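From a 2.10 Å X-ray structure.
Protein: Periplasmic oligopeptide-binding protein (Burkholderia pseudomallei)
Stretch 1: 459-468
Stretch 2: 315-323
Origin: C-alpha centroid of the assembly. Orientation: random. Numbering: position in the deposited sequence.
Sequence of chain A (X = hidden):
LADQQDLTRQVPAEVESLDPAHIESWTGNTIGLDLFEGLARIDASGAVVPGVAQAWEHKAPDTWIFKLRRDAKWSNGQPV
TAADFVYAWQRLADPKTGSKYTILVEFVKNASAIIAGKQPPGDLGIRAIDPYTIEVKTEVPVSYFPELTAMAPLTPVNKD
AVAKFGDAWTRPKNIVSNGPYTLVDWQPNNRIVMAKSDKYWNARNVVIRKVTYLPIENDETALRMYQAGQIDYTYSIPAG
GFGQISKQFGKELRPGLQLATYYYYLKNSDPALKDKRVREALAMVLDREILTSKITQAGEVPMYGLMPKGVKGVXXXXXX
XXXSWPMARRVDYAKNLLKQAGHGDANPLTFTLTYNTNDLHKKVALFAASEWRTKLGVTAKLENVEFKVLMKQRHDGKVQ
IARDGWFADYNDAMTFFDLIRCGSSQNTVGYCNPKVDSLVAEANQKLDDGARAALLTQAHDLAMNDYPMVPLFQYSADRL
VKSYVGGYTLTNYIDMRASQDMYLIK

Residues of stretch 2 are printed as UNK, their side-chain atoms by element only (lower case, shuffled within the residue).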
ATOM      1  N   ALA A 459      15.579  -3.941 -15.261  1.00 21.45           N
ATOM      2  CA  ALA A 459      14.407  -3.105 -15.518  1.00 23.48           C
ATOM      3  C   ALA A 459      14.202  -2.009 -14.460  1.00 24.16           C
ATOM      4  O   ALA A 459      13.869  -0.869 -14.803  1.00 19.65           O
ATOM      5  CB  ALA A 459      13.156  -3.966 -15.637  1.00 25.76           C
ATOM      6  N   HIS A 460      14.381  -2.349 -13.185  1.00 23.92           N
ATOM      7  CA  HIS A 460      14.236  -1.353 -12.122  1.00 25.36           C
ATOM      8  C   HIS A 460      15.268  -0.236 -12.288  1.00 25.11           C
ATOM      9  O   HIS A 460      14.905   0.944 -12.315  1.00 22.29           O
ATOM     10  CB  HIS A 460      14.329  -1.979 -10.722  1.00 15.84           C
ATOM     11  CG  HIS A 460      14.199  -0.983  -9.603  1.00 15.89           C
ATOM     12  ND1 HIS A 460      15.151  -0.840  -8.615  1.00 19.07           N
ATOM     13  CD2 HIS A 460      13.234  -0.072  -9.326  1.00 16.80           C
ATOM     14  CE1 HIS A 460      14.780   0.115  -7.779  1.00 23.66           C
ATOM     15  NE2 HIS A 460      13.620   0.599  -8.189  1.00 15.22           N
ATOM     16  N   ASP A 461      16.542  -0.612 -12.406  1.00 23.67           N
ATOM     17  CA  ASP A 461      17.619   0.354 -12.642  1.00 24.58           C
ATOM     18  C   ASP A 461      17.318   1.251 -13.839  1.00 22.97           C
ATOM     19  O   ASP A 461      17.515   2.466 -13.788  1.00 23.18           O
ATOM     20  CB  ASP A 461      18.957  -0.355 -12.903  1.00 30.22           C
ATOM     21  CG  ASP A 461      19.494  -1.090 -11.685  1.00 31.37           C
ATOM     22  OD1 ASP A 461      18.980  -0.886 -10.561  1.00 27.26           O
ATOM     23  OD2 ASP A 461      20.458  -1.867 -11.862  1.00 34.15           O
ATOM     24  N   LEU A 462      16.861   0.643 -14.929  1.00 23.71           N
ATOM     25  CA  LEU A 462      16.573   1.396 -16.144  1.00 20.87           C
ATOM     26  C   LEU A 462      15.526   2.470 -15.871  1.00 23.29           C
ATOM     27  O   LEU A 462      15.695   3.634 -16.255  1.00 21.89           O
ATOM     28  CB  LEU A 462      16.093   0.465 -17.259  1.00 23.85           C
ATOM     29  CG  LEU A 462      15.903   1.128 -18.626  1.00 24.52           C
ATOM     30  CD1 LEU A 462      17.201   1.791 -19.070  1.00 22.70           C
ATOM     31  CD2 LEU A 462      15.420   0.119 -19.675  1.00 22.20           C
ATOM     32  N   ALA A 463      14.445   2.076 -15.203  1.00 16.82           N
ATOM     33  CA  ALA A 463      13.398   3.025 -14.835  1.00 13.60           C
ATOM     34  C   ALA A 463      13.903   4.146 -13.919  1.00 12.16           C
ATOM     35  O   ALA A 463      13.564   5.309 -14.119  1.00 15.83           O
ATOM     36  CB  ALA A 463      12.233   2.306 -14.185  1.00 11.74           C
ATOM     37  N   MET A 464      14.685   3.798 -12.898  1.00 17.66           N
ATOM     38  CA  MET A 464      15.106   4.802 -11.914  1.00 21.27           C
ATOM     39  C   MET A 464      16.096   5.814 -12.508  1.00 25.78           C
ATOM     40  O   MET A 464      16.193   6.947 -12.033  1.00 21.67           O
ATOM     41  CB  MET A 464      15.690   4.149 -10.655  1.00 19.71           C
ATOM     42  CG  MET A 464      14.689   3.350  -9.826  1.00 21.27           C
ATOM     43  SD  MET A 464      13.265   4.300  -9.253  1.00 22.12           S
ATOM     44  CE  MET A 464      12.068   3.933 -10.536  1.00 17.90           C
ATOM     45  N   ASN A 465      16.831   5.404 -13.539  1.00 25.28           N
ATOM     46  CA  ASN A 465      17.703   6.335 -14.250  1.00 22.14           C
ATOM     47  C   ASN A 465      16.904   7.429 -14.949  1.00 23.14           C
ATOM     48  O   ASN A 465      17.450   8.461 -15.337  1.00 24.49           O
ATOM     49  CB  ASN A 465      18.606   5.598 -15.241  1.00 29.85           C
ATOM     50  CG  ASN A 465      19.782   4.922 -14.561  1.00 40.95           C
ATOM     51  OD1 ASN A 465      20.494   5.539 -13.766  1.00 48.21           O
ATOM     52  ND2 ASN A 465      19.986   3.648 -14.860  1.00 43.54           N
ATOM     53  N   ASP A 466      15.600   7.204 -15.085  1.00 21.70           N
ATOM     54  CA  ASP A 466      14.696   8.219 -15.624  1.00 19.80           C
ATOM     55  C   ASP A 466      14.089   9.108 -14.527  1.00 18.15           C
ATOM     56  O   ASP A 466      13.433  10.102 -14.821  1.00 18.41           O
ATOM     57  CB  ASP A 466      13.589   7.560 -16.459  1.00 20.13           C
ATOM     58  CG  ASP A 466      14.087   7.074 -17.827  1.00 25.41           C
ATOM     59  OD1 ASP A 466      15.199   7.473 -18.239  1.00 27.44           O
ATOM     60  OD2 ASP A 466      13.365   6.304 -18.493  1.00 26.34           O
ATOM     61  N   TYR A 467      14.314   8.746 -13.264  1.00 18.62           N
ATOM     62  CA  TYR A 467      13.782   9.513 -12.123  1.00 14.63           C
ATOM     63  C   TYR A 467      12.317   9.914 -12.289  1.00 19.25           C
ATOM     64  O   TYR A 467      11.964  11.082 -12.146  1.00 20.35           O
ATOM     65  CB  TYR A 467      14.674  10.730 -11.836  1.00 18.87           C
ATOM     66  CG  TYR A 467      16.084  10.292 -11.549  1.00 18.75           C
ATOM     67  CD1 TYR A 467      16.453   9.905 -10.276  1.00 18.62           C
ATOM     68  CD2 TYR A 467      17.026  10.185 -12.571  1.00 24.82           C
ATOM     69  CE1 TYR A 467      17.726   9.461 -10.008  1.00 28.83           C
ATOM     70  CE2 TYR A 467      18.309   9.748 -12.312  1.00 19.74           C
ATOM     71  CZ  TYR A 467      18.650   9.387 -11.024  1.00 25.64           C
ATOM     72  OH  TYR A 467      19.919   8.944 -10.736  1.00 34.71           O
ATOM     73  N   PRO A 468      11.456   8.933 -12.592  1.00 20.61           N
ATOM     74  CA  PRO A 468      10.020   9.189 -12.741  1.00 14.39           C
ATOM     75  C   PRO A 468       9.383   9.709 -11.453  1.00 15.22           C
ATOM     76  O   PRO A 468       8.354  10.386 -11.523  1.00 11.86           O
ATOM     77  CB  PRO A 468       9.450   7.812 -13.119  1.00 15.03           C
ATOM     78  CG  PRO A 468      10.479   6.816 -12.628  1.00 14.37           C
ATOM     79  CD  PRO A 468      11.798   7.519 -12.837  1.00 17.46           C
ATOM     80  N   UNK A 315      18.017  -8.309  -7.226  1.00 26.66           N
ATOM     81  CA  UNK A 315      19.292  -8.675  -6.622  1.00 32.48           C
ATOM     82  C   UNK A 315      19.718  -7.668  -5.567  1.00 34.01           C
ATOM     83  O   UNK A 315      20.434  -8.009  -4.630  1.00 38.59           O
ATOM     84  c   UNK A 315      20.374  -8.815  -7.695  1.00 31.81           C
ATOM     85  n   UNK A 315      21.254 -10.882 -10.548  1.00 32.50           N
ATOM     86  c   UNK A 315      19.983  -9.750  -8.825  1.00 32.41           C
ATOM     87  c   UNK A 315      20.971  -9.716  -9.976  1.00 38.98           C
ATOM     88  o   UNK A 315      21.476  -8.655 -10.343  1.00 44.13           O
ATOM     89  N   UNK A 316      19.256  -6.432  -5.714  1.00 32.90           N
ATOM     90  CA  UNK A 316      19.723  -5.333  -4.885  1.00 26.96           C
ATOM     91  C   UNK A 316      18.943  -4.080  -5.224  1.00 24.87           C
ATOM     92  O   UNK A 316      18.336  -3.993  -6.294  1.00 21.78           O
ATOM     93  c   UNK A 316      21.201  -5.074  -5.164  1.00 33.56           C
ATOM     94  n   UNK A 316      21.144  -2.430  -8.899  1.00 33.87           N
ATOM     95  n   UNK A 316      22.829  -3.939  -8.437  1.00 35.53           N
ATOM     96  c   UNK A 316      21.514  -5.015  -6.655  1.00 30.89           C
ATOM     97  n   UNK A 316      22.447  -3.254 -10.600  1.00 33.17           N
ATOM     98  c   UNK A 316      22.569  -3.968  -6.997  1.00 30.44           C
ATOM     99  c   UNK A 316      22.139  -3.209  -9.312  1.00 36.63           C
ATOM    100  N   UNK A 317      18.957  -3.098  -4.313  1.00 20.88           N
ATOM    101  CA  UNK A 317      18.267  -1.845  -4.618  1.00 28.65           C
ATOM    102  C   UNK A 317      19.032  -1.047  -5.666  1.00 32.32           C
ATOM    103  O   UNK A 317      20.118  -1.448  -6.095  1.00 30.69           O
ATOM    104  c   UNK A 317      19.511  -3.117  -2.950  1.00 23.95           C
ATOM    105  c   UNK A 317      19.421  -1.680  -2.527  1.00 28.83           C
ATOM    106  c   UNK A 317      18.268  -1.105  -3.275  1.00 23.16           C
ATOM    107  N   UNK A 318      18.443   0.065  -6.082  1.00 28.34           N
ATOM    108  CA  UNK A 318      19.073   0.974  -7.021  1.00 28.15           C
ATOM    109  C   UNK A 318      19.855   2.041  -6.253  1.00 26.00           C
ATOM    110  O   UNK A 318      19.304   2.747  -5.408  1.00 24.47           O
ATOM    111  c   UNK A 318      19.197   2.548  -9.912  1.00 27.86           C
ATOM    112  c   UNK A 318      18.682   5.138  -9.092  1.00 20.05           C
ATOM    113  c   UNK A 318      19.636   3.612 -10.684  1.00 30.85           C
ATOM    114  c   UNK A 318      18.249   4.067  -8.336  1.00 15.65           C
ATOM    115  c   UNK A 318      19.382   4.912 -10.273  1.00 32.70           C
ATOM    116  c   UNK A 318      18.005   1.613  -7.910  1.00 25.90           C
ATOM    117  c   UNK A 318      18.498   2.766  -8.734  1.00 20.16           C
ATOM    118  N   UNK A 319      21.148   2.139  -6.538  1.00 21.97           N
ATOM    119  CA  UNK A 319      21.986   3.158  -5.922  1.00 27.28           C
ATOM    120  C   UNK A 319      22.735   3.916  -7.006  1.00 29.43           C
ATOM    121  O   UNK A 319      23.679   3.396  -7.594  1.00 31.37           O
ATOM    122  c   UNK A 319      23.003   2.558  -4.934  1.00 30.25           C
ATOM    123  c   UNK A 319      23.846   3.656  -4.313  1.00 32.08           C
ATOM    124  o   UNK A 319      22.312   1.863  -3.891  1.00 31.61           O
ATOM    125  N   UNK A 320      22.308   5.155  -7.272  1.00 29.29           N
ATOM    126  CA  UNK A 320      22.920   5.980  -8.315  1.00 28.36           C
ATOM    127  C   UNK A 320      24.335   6.413  -7.978  1.00 32.77           C
ATOM    128  O   UNK A 320      24.725   6.556  -6.810  1.00 25.79           O
ATOM    129  c   UNK A 320      21.270   5.894  -6.534  1.00 23.99           C
ATOM    130  c   UNK A 320      22.016   7.210  -8.354  1.00 24.69           C
ATOM    131  c   UNK A 320      21.511   7.316  -6.951  1.00 20.37           C
ATOM    132  N   UNK A 321      25.089   6.625  -9.047  1.00 36.34           N
ATOM    133  CA  UNK A 321      26.444   7.144  -9.013  1.00 39.14           C
ATOM    134  C   UNK A 321      26.624   8.264  -7.992  1.00 33.25           C
ATOM    135  O   UNK A 321      27.534   8.229  -7.168  1.00 33.24           O
ATOM    136  o   UNK A 321      28.977   7.954  -9.599  1.00 60.89           O
ATOM    137  c   UNK A 321      28.242   7.907 -10.607  1.00 50.47           C
ATOM    138  o   UNK A 321      28.661   8.045 -11.773  1.00 56.16           O
ATOM    139  c   UNK A 321      26.777   7.680 -10.409  1.00 37.98           C
ATOM    140  N   UNK A 322      25.746   9.260  -8.059  1.00 31.73           N
ATOM    141  CA  UNK A 322      25.900  10.485  -7.283  1.00 28.78           C
ATOM    142  C   UNK A 322      25.628  10.327  -5.783  1.00 30.29           C
ATOM    143  O   UNK A 322      25.891  11.243  -5.001  1.00 27.88           O
ATOM    144  c   UNK A 322      20.089  10.951  -5.842  1.00 25.40           C
ATOM    145  c   UNK A 322      25.026  11.598  -7.878  1.00 29.63           C
ATOM    146  c   UNK A 322      23.044  10.767  -9.288  1.00 26.81           C
ATOM    147  c   UNK A 322      21.228  11.394  -5.153  1.00 23.34           C
ATOM    148  c   UNK A 322      23.592  11.197  -8.114  1.00 27.23           C
ATOM    149  c   UNK A 322      20.139  10.623  -7.171  1.00 23.80           C
ATOM    150  c   UNK A 322      22.528  11.193  -7.152  1.00 22.23           C
ATOM    151  c   UNK A 322      22.449  11.515  -5.793  1.00 20.25           C
ATOM    152  c   UNK A 322      21.366  10.747  -7.816  1.00 27.35           C
ATOM    153  n   UNK A 322      21.708  10.491  -9.118  1.00 28.31           N
ATOM    154  N   UNK A 323      25.113   9.170  -5.377  1.00 28.67           N
ATOM    155  CA  UNK A 323      24.851   8.926  -3.961  1.00 31.86           C
ATOM    156  C   UNK A 323      26.131   9.050  -3.132  1.00 37.23           C
ATOM    157  O   UNK A 323      26.085   9.314  -1.930  1.00 28.65           O
ATOM    158  c   UNK A 323      24.223   7.557  -3.762  1.00 30.52           C
TER
HETATM  159  O   HOH W   1      17.484  -2.429  -8.657  1.00 25.37           O

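Position 315 carries five side-chain atoms: three carbons, the third bonded to one oxygen and one nitrogen. This is an amide on a two-carbon stem. It touches nothing on stretch 1. The residue is Gln-315.

Position 316 has three carbons, a nitrogen, then a carbon bearing two more nitrogens. The group is a guanidinium, and its end reaches the carboxylate of Asp-461. The residue is Arg-316. NH2 of Arg-316 donates to OD2 of Asp-461 at 2.7 Å, in a salt bridge. NH1 of Arg-316 donates to OD1 of Asp-461 at 3.1 Å and makes a weak bond to OD2. NH1 of Arg-316 also donates to the backbone O of position 317 at 3.1 Å.

Position 317 has three carbons closing a ring onto the backbone nitrogen. Its CA-to-CB bond points away from stretch 1. The ring closure onto N makes it Pro-317.

Position 318 has one carbon followed by a ring of six carbons, with no heteroatom. The ring lies among Asp-461, Met-464, Asn-465 and Tyr-467; His-460 meets CB. The residue is Phe-318. CB of Met-464 sits over one ring face, 3.5 Å from the centroid of the Phe-318 ring, in a CH-pi contact. OD1 of Asp-461, OD1 of Asn-465 and OH of Tyr-467 lie at the ring edge. CE1 of His-460 is 3.6 Å from CB of Phe-318.

Position 319 has one carbon carrying one oxygen and one carbon. Its CA-to-CB bond points away from stretch 1. The residue is Thr-319.

Position 320 again has three carbons closed onto the backbone nitrogen. Its CB is 3.6 Å from OH of Tyr-467. The residue is Pro-320.

Position 321 has two carbons, the second carrying two oxygens. This carboxylate leads away from stretch 1. The residue is Asp-321.

Position 322 has one carbon, then fused five- and six-membered rings holding eight carbons and one nitrogen. The ring nitrogen approaches OH of Tyr-467. The residue is Trp-322. NE1 of Trp-322 donates to OH of Tyr-467 at 2.9 Å, and the two aromatic rings meet obliquely.

Position 323 has a single side-chain carbon and no contact with stretch 1. The residue is Ala-323.

Phe-318 is the centre of the contact, with a salt bridge at Arg-316 and a hydrogen bond at Trp-322. It is the residue most covered by the other stretch. Beside it, Arg-316 pairs with Asp-461. Water 1 donates to O of Arg-316 and OD1 of Asp-461, and hydrogen-bonds ND1 of His-460. Further along, Trp-322 ties the segment to Tyr-467, just past the helix.

Stretch 2, residues 315-323: QRPFTPDWA
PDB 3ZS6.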